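Local coordinates for Phosphoglucomutase/phosphomannomutase family protein (Burkholderia thailandensis, PDB 3UW2) that probably transfers a phosphoryl group within phosphorylated hexose sugars, as a magnesium-dependent member of the phosphohexose mutase family, at residues D63-R72 against R119-S130. Residues are numbered along the deposited sequence; the frame is centred on the assembly and turned at random.
Sequences DAVVVARDGR and RRVDSCIVVTGS. With EDO (1,2-ethanediol), chain C; EDO (1,2-ethanediol), chain E.
Asp70 and Thr128 meet where two parallel strands, 64-69 and 124-127, run out into loops. Five backbone hydrogen bonds join the two segments, from Val66 N to Ser123 O through to Asp70 N to Val127 O. Val66, Cys124, Ala68 and Val126 line one face, where all but Ala68 touch helix 101-107. Val67, Ile125, Arg69 and Val127 lie on the opposite face, where Val67 and Ile125 touch helix 75-88.

Arg72 can be followed outward along an extended chain. Its CB and CG lead to CD; Arg72 CD rests 3.5 Å from Gly129 N. Arg72 NE pairs with Asp70 OD2 in a salt bridge, 3.1 Å long and weak as a hydrogen bond. Gly129 C sits 3.1 Å above one face of the Arg72 guanidinium, toward its rim. Arg72 NH2 donates to Ser130 O at 3.0 Å. Ser130 O lies near the guanidinium plane, while Arg72 NH2 stands above the Ser130 carbonyl plane. NH1 and NH2 also bind Pro133 O and Asn132 O respectively.

Asp70 OD2 takes Thr128 OG1 at 2.8 Å from above the carboxylate plane, and weakly the Gly129 N-H. Thr128 OG1 in turn accepts from Ser130 N in an ST turn.

Ser130 OG is covalently linked to phosphate beside the zinc ion, consistent with the phosphoserine of this family. Asp70 OD2 thus gathers three donors, and with Arg72 held by Ser130 O this probably fixes the backbone around Ser130.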
ATOM      1  N   ASP A  63     -22.326 -11.376   9.693  1.00 37.04           N
ATOM      2  CA  ASP A  63     -23.554 -10.665   9.377  1.00 35.52           C
ATOM      3  C   ASP A  63     -23.440  -9.141   9.176  1.00 33.78           C
ATOM      4  O   ASP A  63     -24.476  -8.470   9.178  1.00 33.64           O
ATOM      5  CB  ASP A  63     -24.636 -10.940  10.420  1.00 41.07           C
ATOM      6  CG  ASP A  63     -24.266 -10.410  11.793  1.00 41.36           C
ATOM      7  OD1 ASP A  63     -23.117  -9.897  11.983  1.00 42.48           O
ATOM      8  OD2 ASP A  63     -25.139 -10.520  12.685  1.00 50.14           O
ATOM      9  N   ALA A  64     -22.225  -8.604   9.004  1.00 29.71           N
ATOM     10  CA  ALA A  64     -22.055  -7.172   8.929  1.00 27.63           C
ATOM     11  C   ALA A  64     -20.793  -6.819   8.149  1.00 28.33           C
ATOM     12  O   ALA A  64     -19.844  -7.559   8.170  1.00 25.79           O
ATOM     13  CB  ALA A  64     -22.005  -6.527  10.309  1.00 30.08           C
ATOM     14  N   VAL A  65     -20.808  -5.648   7.510  1.00 26.31           N
ATOM     15  CA  VAL A  65     -19.696  -5.166   6.751  1.00 24.59           C
ATOM     16  C   VAL A  65     -19.631  -3.648   6.928  1.00 26.35           C
ATOM     17  O   VAL A  65     -20.667  -2.935   6.794  1.00 28.10           O
ATOM     18  CB  VAL A  65     -19.876  -5.466   5.233  1.00 24.74           C
ATOM     19  CG1 VAL A  65     -18.701  -4.849   4.468  1.00 24.11           C
ATOM     20  CG2 VAL A  65     -19.822  -6.985   4.977  1.00 25.11           C
ATOM     21  N   VAL A  66     -18.429  -3.138   7.195  1.00 25.03           N
ATOM     22  CA  VAL A  66     -18.177  -1.701   7.174  1.00 25.48           C
ATOM     23  C   VAL A  66     -17.979  -1.254   5.721  1.00 28.38           C
ATOM     24  O   VAL A  66     -17.270  -1.948   4.940  1.00 26.33           O
ATOM     25  CB  VAL A  66     -16.839  -1.436   7.920  1.00 26.73           C
ATOM     26  CG1 VAL A  66     -16.343   0.007   7.768  1.00 24.92           C
ATOM     27  CG2 VAL A  66     -17.019  -1.716   9.388  1.00 28.25           C
ATOM     28  N   VAL A  67     -18.535  -0.097   5.333  1.00 26.50           N
ATOM     29  CA  VAL A  67     -18.204   0.448   4.001  1.00 26.14           C
ATOM     30  C   VAL A  67     -17.634   1.867   4.132  1.00 26.31           C
ATOM     31  O   VAL A  67     -17.920   2.530   5.083  1.00 25.02           O
ATOM     32  CB  VAL A  67     -19.400   0.485   3.013  1.00 27.18           C
ATOM     33  CG1 VAL A  67     -19.937  -0.917   2.773  1.00 25.42           C
ATOM     34  CG2 VAL A  67     -20.494   1.417   3.519  1.00 24.36           C
ATOM     35  N   ALA A  68     -16.774   2.292   3.196  1.00 24.91           N
ATOM     36  CA  ALA A  68     -16.171   3.603   3.247  1.00 25.44           C
ATOM     37  C   ALA A  68     -15.852   3.970   1.797  1.00 25.92           C
ATOM     38  O   ALA A  68     -15.886   3.097   0.904  1.00 23.38           O
ATOM     39  CB  ALA A  68     -14.862   3.556   4.100  1.00 26.10           C
ATOM     40  N   ARG A  69     -15.541   5.241   1.582  1.00 24.91           N
ATOM     41  CA  ARG A  69     -15.182   5.698   0.242  1.00 25.96           C
ATOM     42  C   ARG A  69     -14.072   6.725   0.301  1.00 24.52           C
ATOM     43  O   ARG A  69     -13.878   7.391   1.349  1.00 22.25           O
ATOM     44  CB  ARG A  69     -16.451   6.258  -0.476  1.00 25.75           C
ATOM     45  CG  ARG A  69     -17.052   7.472   0.252  1.00 28.55           C
ATOM     46  CD  ARG A  69     -18.111   8.100  -0.672  1.00 26.97           C
ATOM     47  NE  ARG A  69     -18.696   9.293  -0.093  1.00 25.46           N
ATOM     48  CZ  ARG A  69     -18.271  10.560  -0.257  1.00 29.87           C
ATOM     49  NH1 ARG A  69     -17.169  10.917  -0.994  1.00 27.28           N
ATOM     50  NH2 ARG A  69     -18.985  11.502   0.337  1.00 31.83           N
ATOM     51  N   ASP A  70     -13.350   6.907  -0.825  1.00 23.28           N
ATOM     52  CA  ASP A  70     -12.425   8.026  -0.889  1.00 22.61           C
ATOM     53  C   ASP A  70     -13.165   9.258  -1.435  1.00 26.55           C
ATOM     54  O   ASP A  70     -14.387   9.277  -1.397  1.00 27.27           O
ATOM     55  CB  ASP A  70     -11.205   7.692  -1.753  1.00 23.13           C
ATOM     56  CG  ASP A  70     -11.541   7.463  -3.212  1.00 24.55           C
ATOM     57  OD1 ASP A  70     -12.708   7.730  -3.674  1.00 24.82           O
ATOM     58  OD2 ASP A  70     -10.564   7.115  -3.982  1.00 26.22           O
ATOM     59  N   GLY A  71     -12.454  10.275  -1.952  1.00 26.52           N
ATOM     60  CA  GLY A  71     -13.151  11.499  -2.338  1.00 26.88           C
ATOM     61  C   GLY A  71     -13.442  11.695  -3.836  1.00 29.03           C
ATOM     62  O   GLY A  71     -13.448  12.864  -4.349  1.00 27.39           O
ATOM     63  N   ARG A  72     -13.674  10.571  -4.521  1.00 25.85           N
ATOM     64  CA  ARG A  72     -13.921  10.585  -5.930  1.00 26.95           C
ATOM     65  C   ARG A  72     -15.369  10.974  -6.232  1.00 28.55           C
ATOM     66  O   ARG A  72     -16.270  10.760  -5.402  1.00 26.61           O
ATOM     67  CB  ARG A  72     -13.545   9.228  -6.550  1.00 26.88           C
ATOM     68  CG  ARG A  72     -12.030   9.086  -6.717  1.00 26.30           C
ATOM     69  CD  ARG A  72     -11.554   7.617  -6.944  1.00 29.51           C
ATOM     70  NE  ARG A  72     -10.064   7.639  -6.969  1.00 26.64           N
ATOM     71  CZ  ARG A  72      -9.299   7.835  -8.029  1.00 31.33           C
ATOM     72  NH1 ARG A  72      -9.805   7.951  -9.273  1.00 28.02           N
ATOM     73  NH2 ARG A  72      -7.987   7.934  -7.822  1.00 31.24           N
ATOM     74  N   ARG A 119     -20.360  -2.869  18.758  1.00 38.48           N
ATOM     75  CA  ARG A 119     -20.423  -4.006  17.875  1.00 39.57           C
ATOM     76  C   ARG A 119     -19.073  -4.122  17.168  1.00 37.83           C
ATOM     77  O   ARG A 119     -18.420  -3.118  16.841  1.00 34.55           O
ATOM     78  CB  ARG A 119     -21.589  -3.855  16.866  1.00 39.25           C
ATOM     79  CG  ARG A 119     -21.756  -4.995  15.866  1.00 40.89           C
ATOM     80  CD  ARG A 119     -22.995  -4.787  14.957  1.00 43.72           C
ATOM     81  NE  ARG A 119     -23.272  -5.970  14.114  1.00 44.13           N
ATOM     82  CZ  ARG A 119     -24.329  -6.127  13.298  1.00 44.34           C
ATOM     83  NH1 ARG A 119     -25.256  -5.185  13.169  1.00 42.56           N
ATOM     84  NH2 ARG A 119     -24.469  -7.242  12.592  1.00 45.14           N
ATOM     85  N   ARG A 120     -18.651  -5.354  16.999  1.00 35.55           N
ATOM     86  CA  ARG A 120     -17.407  -5.621  16.341  1.00 40.05           C
ATOM     87  C   ARG A 120     -17.724  -6.080  14.909  1.00 34.88           C
ATOM     88  O   ARG A 120     -18.536  -7.016  14.729  1.00 34.78           O
ATOM     89  CB  ARG A 120     -16.674  -6.683  17.179  1.00 40.89           C
ATOM     90  CG  ARG A 120     -15.255  -7.002  16.727  1.00 43.78           C
ATOM     91  CD  ARG A 120     -14.220  -5.871  16.834  1.00 44.33           C
ATOM     92  NE  ARG A 120     -12.945  -6.457  16.401  1.00 43.10           N
ATOM     93  CZ  ARG A 120     -12.541  -6.509  15.129  1.00 42.09           C
ATOM     94  NH1 ARG A 120     -13.272  -5.935  14.185  1.00 35.13           N
ATOM     95  NH2 ARG A 120     -11.391  -7.123  14.811  1.00 41.48           N
ATOM     96  N   VAL A 121     -17.135  -5.442  13.886  1.00 34.64           N
ATOM     97  CA  VAL A 121     -17.471  -5.807  12.498  1.00 29.43           C
ATOM     98  C   VAL A 121     -16.180  -6.036  11.729  1.00 31.37           C
ATOM     99  O   VAL A 121     -15.476  -5.080  11.441  1.00 29.87           O
ATOM    100  CB  VAL A 121     -18.312  -4.699  11.794  1.00 29.87           C
ATOM    101  CG1 VAL A 121     -18.653  -5.065  10.340  1.00 26.63           C
ATOM    102  CG2 VAL A 121     -19.628  -4.374  12.524  1.00 29.23           C
ATOM    103  N   ASP A 122     -15.873  -7.262  11.341  1.00 29.42           N
ATOM    104  CA  ASP A 122     -14.533  -7.521  10.891  1.00 29.75           C
ATOM    105  C   ASP A 122     -14.402  -7.692   9.387  1.00 30.53           C
ATOM    106  O   ASP A 122     -13.338  -8.124   8.894  1.00 30.97           O
ATOM    107  CB  ASP A 122     -13.890  -8.689  11.674  1.00 31.23           C
ATOM    108  CG  ASP A 122     -14.548 -10.033  11.396  1.00 32.63           C
ATOM    109  OD1 ASP A 122     -15.616 -10.074  10.797  1.00 30.85           O
ATOM    110  OD2 ASP A 122     -13.967 -11.051  11.798  1.00 37.95           O
ATOM    111  N   SER A 123     -15.419  -7.288   8.627  1.00 28.27           N
ATOM    112  CA  SER A 123     -15.207  -7.223   7.143  1.00 26.98           C
ATOM    113  C   SER A 123     -15.412  -5.770   6.678  1.00 25.93           C
ATOM    114  O   SER A 123     -16.145  -5.043   7.322  1.00 27.01           O
ATOM    115  CB  SER A 123     -16.211  -8.149   6.442  1.00 26.49           C
ATOM    116  OG  SER A 123     -16.034  -9.471   6.926  1.00 28.64           O
ATOM    117  N   CYS A 124     -14.761  -5.320   5.599  1.00 27.49           N
ATOM    118  CA  CYS A 124     -15.040  -3.956   5.101  1.00 26.10           C
ATOM    119  C   CYS A 124     -14.794  -3.894   3.656  1.00 27.78           C
ATOM    120  O   CYS A 124     -13.997  -4.703   3.134  1.00 27.59           O
ATOM    121  CB  CYS A 124     -14.172  -2.875   5.750  1.00 30.23           C
ATOM    122  SG  CYS A 124     -12.389  -3.082   5.495  1.00 36.08           S
ATOM    123  N   ILE A 125     -15.409  -2.915   3.015  1.00 24.92           N
ATOM    124  CA  ILE A 125     -15.098  -2.672   1.619  1.00 26.80           C
ATOM    125  C   ILE A 125     -14.892  -1.157   1.503  1.00 26.24           C
ATOM    126  O   ILE A 125     -15.707  -0.389   1.969  1.00 27.38           O
ATOM    127  CB  ILE A 125     -16.256  -3.091   0.702  1.00 26.10           C
ATOM    128  CG1 ILE A 125     -16.518  -4.586   0.843  1.00 23.89           C
ATOM    129  CG2 ILE A 125     -15.916  -2.744  -0.745  1.00 24.08           C
ATOM    130  CD1 ILE A 125     -17.844  -5.007   0.183  1.00 25.10           C
ATOM    131  N   VAL A 126     -13.790  -0.743   0.912  1.00 25.52           N
ATOM    132  CA  VAL A 126     -13.543   0.659   0.727  1.00 24.26           C
ATOM    133  C   VAL A 126     -13.725   0.921  -0.760  1.00 25.51           C
ATOM    134  O   VAL A 126     -13.111   0.238  -1.609  1.00 23.75           O
ATOM    135  CB  VAL A 126     -12.149   1.102   1.266  1.00 25.85           C
ATOM    136  CG1 VAL A 126     -12.014   2.643   1.111  1.00 24.80           C
ATOM    137  CG2 VAL A 126     -11.990   0.738   2.778  1.00 25.10           C
ATOM    138  N   VAL A 127     -14.594   1.887  -1.106  1.00 24.07           N
ATOM    139  CA  VAL A 127     -14.713   2.202  -2.566  1.00 22.96           C
ATOM    140  C   VAL A 127     -13.648   3.261  -2.905  1.00 24.84           C
ATOM    141  O   VAL A 127     -13.774   4.432  -2.469  1.00 24.34           O
ATOM    142  CB  VAL A 127     -16.132   2.801  -2.808  1.00 22.90           C
ATOM    143  CG1 VAL A 127     -16.362   3.084  -4.301  1.00 22.25           C
ATOM    144  CG2 VAL A 127     -17.212   1.822  -2.259  1.00 23.30           C
ATOM    145  N   THR A 128     -12.612   2.918  -3.704  1.00 23.80           N
ATOM    146  CA  THR A 128     -11.580   3.841  -3.905  1.00 23.44           C
ATOM    147  C   THR A 128     -10.871   3.422  -5.215  1.00 25.40           C
ATOM    148  O   THR A 128     -10.838   2.231  -5.579  1.00 24.72           O
ATOM    149  CB  THR A 128     -10.533   3.871  -2.751  1.00 24.18           C
ATOM    150  OG1 THR A 128      -9.424   4.702  -3.164  1.00 28.91           O
ATOM    151  CG2 THR A 128      -9.999   2.481  -2.522  1.00 22.71           C
ATOM    152  N   GLY A 129     -10.436   4.441  -5.923  1.00 27.53           N
ATOM    153  CA  GLY A 129      -9.602   4.325  -7.127  1.00 27.58           C
ATOM    154  C   GLY A 129      -8.153   4.642  -6.846  1.00 29.59           C
ATOM    155  O   GLY A 129      -7.313   4.684  -7.786  1.00 30.19           O
ATOM    156  N   SER A 130      -7.836   4.853  -5.573  1.00 29.73           N
ATOM    157  CA  SER A 130      -6.446   4.926  -5.098  1.00 34.02           C
ATOM    158  C   SER A 130      -5.638   6.069  -5.797  1.00 32.90           C
ATOM    159  O   SER A 130      -6.040   7.238  -5.691  1.00 33.70           O
ATOM    160  CB  SER A 130      -5.833   3.482  -5.174  1.00 40.10           C
ATOM    161  OG  SER A 130      -4.423   3.455  -5.173  1.00 55.87           O
TER
HETATM  162  C1  EDO C 466     -17.422  13.780  -2.715  1.00 50.93           C
HETATM  163  O1  EDO C 466     -16.416  13.680  -1.677  1.00 42.12           O
HETATM  164  C2  EDO C 466     -16.851  13.841  -4.133  1.00 45.54           C
HETATM  165  O2  EDO C 466     -15.565  14.452  -4.012  1.00 41.80           O
HETATM  166  C1  EDO E 468     -11.615  -7.547  19.926  1.00 64.50           C
HETATM  167  O1  EDO E 468     -12.686  -7.210  19.042  1.00 59.35           O
HETATM  168  C2  EDO E 468     -10.761  -8.558  19.189  1.00 64.96           C
HETATM  169  O2  EDO E 468     -10.231  -7.997  17.981  1.00 60.88           O
HETATM  170  O   HOH W   1     -21.428  -8.020  13.563  1.00 54.87           O
HETATM  171  O   HOH W   2     -17.788 -10.055   8.530  1.00 37.23           O
HETATM  172  O   HOH W   3     -15.047   6.470  -4.099  1.00 24.59           O
HETATM  173  O   HOH W   4      -8.554   8.653  -4.454  1.00 30.35           O